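Local coordinates for methyl-accepting chemotaxis protein (PDB 6CEQ), which binds heme in a PAS domain and probably senses oxygen through it, as part of a chemoreceptor signalling pathway in Vibrio cholerae, at residues Q19-N22 with P23-Q27. Numbering follows the deposited sequence.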
loop_
_atom_site.group_PDB
_atom_site.type_symbol
_atom_site.label_atom_id
_atom_site.label_comp_id
_atom_site.label_asym_id
_atom_site.label_seq_id
_atom_site.Cartn_x
_atom_site.Cartn_y
_atom_site.Cartn_z
ATOM N N GLN A 19 -8.937 -0.718 2.985
ATOM C CA GLN A 19 -10.285 -0.884 2.456
ATOM C C GLN A 19 -10.365 -1.777 1.231
ATOM O O GLN A 19 -11.388 -2.435 1.035
ATOM C CB GLN A 19 -10.890 0.482 2.105
ATOM C CG GLN A 19 -10.900 1.467 3.269
ATOM C CD GLN A 19 -11.828 1.026 4.388
ATOM O OE1 GLN A 19 -11.416 0.893 5.541
ATOM N NE2 GLN A 19 -13.094 0.804 4.050
ATOM N N TYR A 20 -9.325 -1.811 0.399
ATOM C CA TYR A 20 -9.409 -2.512 -0.875
ATOM C C TYR A 20 -8.009 -2.771 -1.413
ATOM O O TYR A 20 -7.135 -1.906 -1.318
ATOM C CB TYR A 20 -10.215 -1.694 -1.897
ATOM C CG TYR A 20 -10.397 -2.376 -3.241
ATOM C CD1 TYR A 20 -11.328 -3.390 -3.391
ATOM C CD2 TYR A 20 -9.655 -1.994 -4.355
ATOM C CE1 TYR A 20 -11.504 -4.029 -4.601
ATOM C CE2 TYR A 20 -9.827 -2.630 -5.588
ATOM C CZ TYR A 20 -10.760 -3.643 -5.696
ATOM O OH TYR A 20 -10.960 -4.290 -6.893
ATOM N N LEU A 21 -7.813 -3.963 -1.978
ATOM C CA LEU A 21 -6.658 -4.297 -2.800
ATOM C C LEU A 21 -7.156 -4.757 -4.158
ATOM O O LEU A 21 -8.063 -5.594 -4.231
ATOM C CB LEU A 21 -5.805 -5.402 -2.179
ATOM C CG LEU A 21 -4.789 -5.001 -1.118
ATOM C CD1 LEU A 21 -5.450 -4.892 0.233
ATOM C CD2 LEU A 21 -3.677 -6.033 -1.085
ATOM N N ASN A 22 -6.559 -4.237 -5.225
ATOM C CA ASN A 22 -6.998 -4.623 -6.553
ATOM C C ASN A 22 -6.419 -5.993 -6.915
ATOM O O ASN A 22 -5.547 -6.517 -6.212
ATOM C CB ASN A 22 -6.649 -3.519 -7.564
ATOM C CG ASN A 22 -5.235 -3.598 -8.110
ATOM O OD1 ASN A 22 -4.317 -4.119 -7.474
ATOM N ND2 ASN A 22 -5.047 -3.024 -9.300
ATOM N N PRO A 23 -6.955 -6.646 -7.952
ATOM C CA PRO A 23 -6.541 -8.039 -8.210
ATOM C C PRO A 23 -5.072 -8.185 -8.546
ATOM O O PRO A 23 -4.438 -9.162 -8.122
ATOM C CB PRO A 23 -7.436 -8.456 -9.384
ATOM C CG PRO A 23 -8.648 -7.562 -9.263
ATOM C CD PRO A 23 -8.097 -6.240 -8.797
ATOM N N ALA A 24 -4.514 -7.251 -9.318
ATOM C CA ALA A 24 -3.105 -7.356 -9.670
ATOM C C ALA A 24 -2.228 -7.385 -8.427
ATOM O O ALA A 24 -1.316 -8.214 -8.320
ATOM C CB ALA A 24 -2.711 -6.204 -10.591
ATOM N N LEU A 25 -2.518 -6.519 -7.452
ATOM C CA LEU A 25 -1.723 -6.514 -6.228
ATOM C C LEU A 25 -1.962 -7.775 -5.402
ATOM O O LEU A 25 -1.023 -8.333 -4.827
ATOM C CB LEU A 25 -2.027 -5.264 -5.405
ATOM C CG LEU A 25 -1.202 -5.153 -4.124
ATOM C CD1 LEU A 25 0.293 -5.200 -4.454
ATOM C CD2 LEU A 25 -1.562 -3.859 -3.414
ATOM N N LEU A 26 -3.211 -8.236 -5.319
ATOM C CA LEU A 26 -3.488 -9.472 -4.589
ATOM C C LEU A 26 -2.748 -10.646 -5.208
ATOM O O LEU A 26 -2.186 -11.490 -4.498
ATOM C CB LEU A 26 -4.994 -9.738 -4.577
ATOM C CG LEU A 26 -5.773 -8.884 -3.576
ATOM C CD1 LEU A 26 -7.283 -8.983 -3.812
ATOM C CD2 LEU A 26 -5.406 -9.270 -2.144
ATOM N N GLN A 27 -2.743 -10.715 -6.538
ATOM C CA GLN A 27 -2.032 -11.783 -7.232
ATOM C C GLN A 27 -0.539 -11.713 -6.952
ATOM O O GLN A 27 0.110 -12.731 -6.665
ATOM C CB GLN A 27 -2.308 -11.693 -8.736
ATOM C CG GLN A 27 -1.695 -12.833 -9.525
ATOM C CD GLN A 27 -2.006 -12.745 -11.011
ATOM O OE1 GLN A 27 -3.153 -12.532 -11.403
ATOM N NE2 GLN A 27 -0.980 -12.876 -11.838
#
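Asn22 OD1 accepts two hydrogen bonds, from Leu25 N across the turn, at 3.0 Å, and from the backbone N of Leu9 on strand 8-12. The Leu25 bond is fairly straight at its hydrogen (159°), but Leu25 N approaches from out of the carbonyl plane, by 35°, instead of along a lone pair. This is an N-cap, which asparagine suits because its short side chain can fold back onto the first turn; chi1 of 85°, placing CG between the backbone N and the carbonyl carbon, swings the amide there. ND2 donates a hydrogen to Thr7 O, so both ends of the amide are held and its rotation is fixed. The main chain of Asn22 begins the helix too, its O accepting from Leu26 N at 3.0 Å. Pro23 fits the first helical position, where the N-H that proline lacks would have no helical acceptor, and its CD lies 4.0 Å from Tyr20 OH at the exposed edge.

Next to the cap, Leu21 points toward the helix and meets two leucines. Its CD2 touches Leu25 CD2 at 3.8 Å, while the Leu26 side chain crosses that of Leu21 at about a right angle, with Leu26 CG 3.8 Å from Leu21 CB. The branched ends of Leu21 and Leu25 suit this buried side, while Leu26 is partly exposed, and the side chain of Leu21 lies about 6 Å from the bound heme. Leu21 and Leu25 also both rest on Met10. The junction thus turns the edge strand 18-21, one of the two outermost of the antiparallel PAS sheet, into helix 23-31, with the cap tied back to the adjacent strand 8-12.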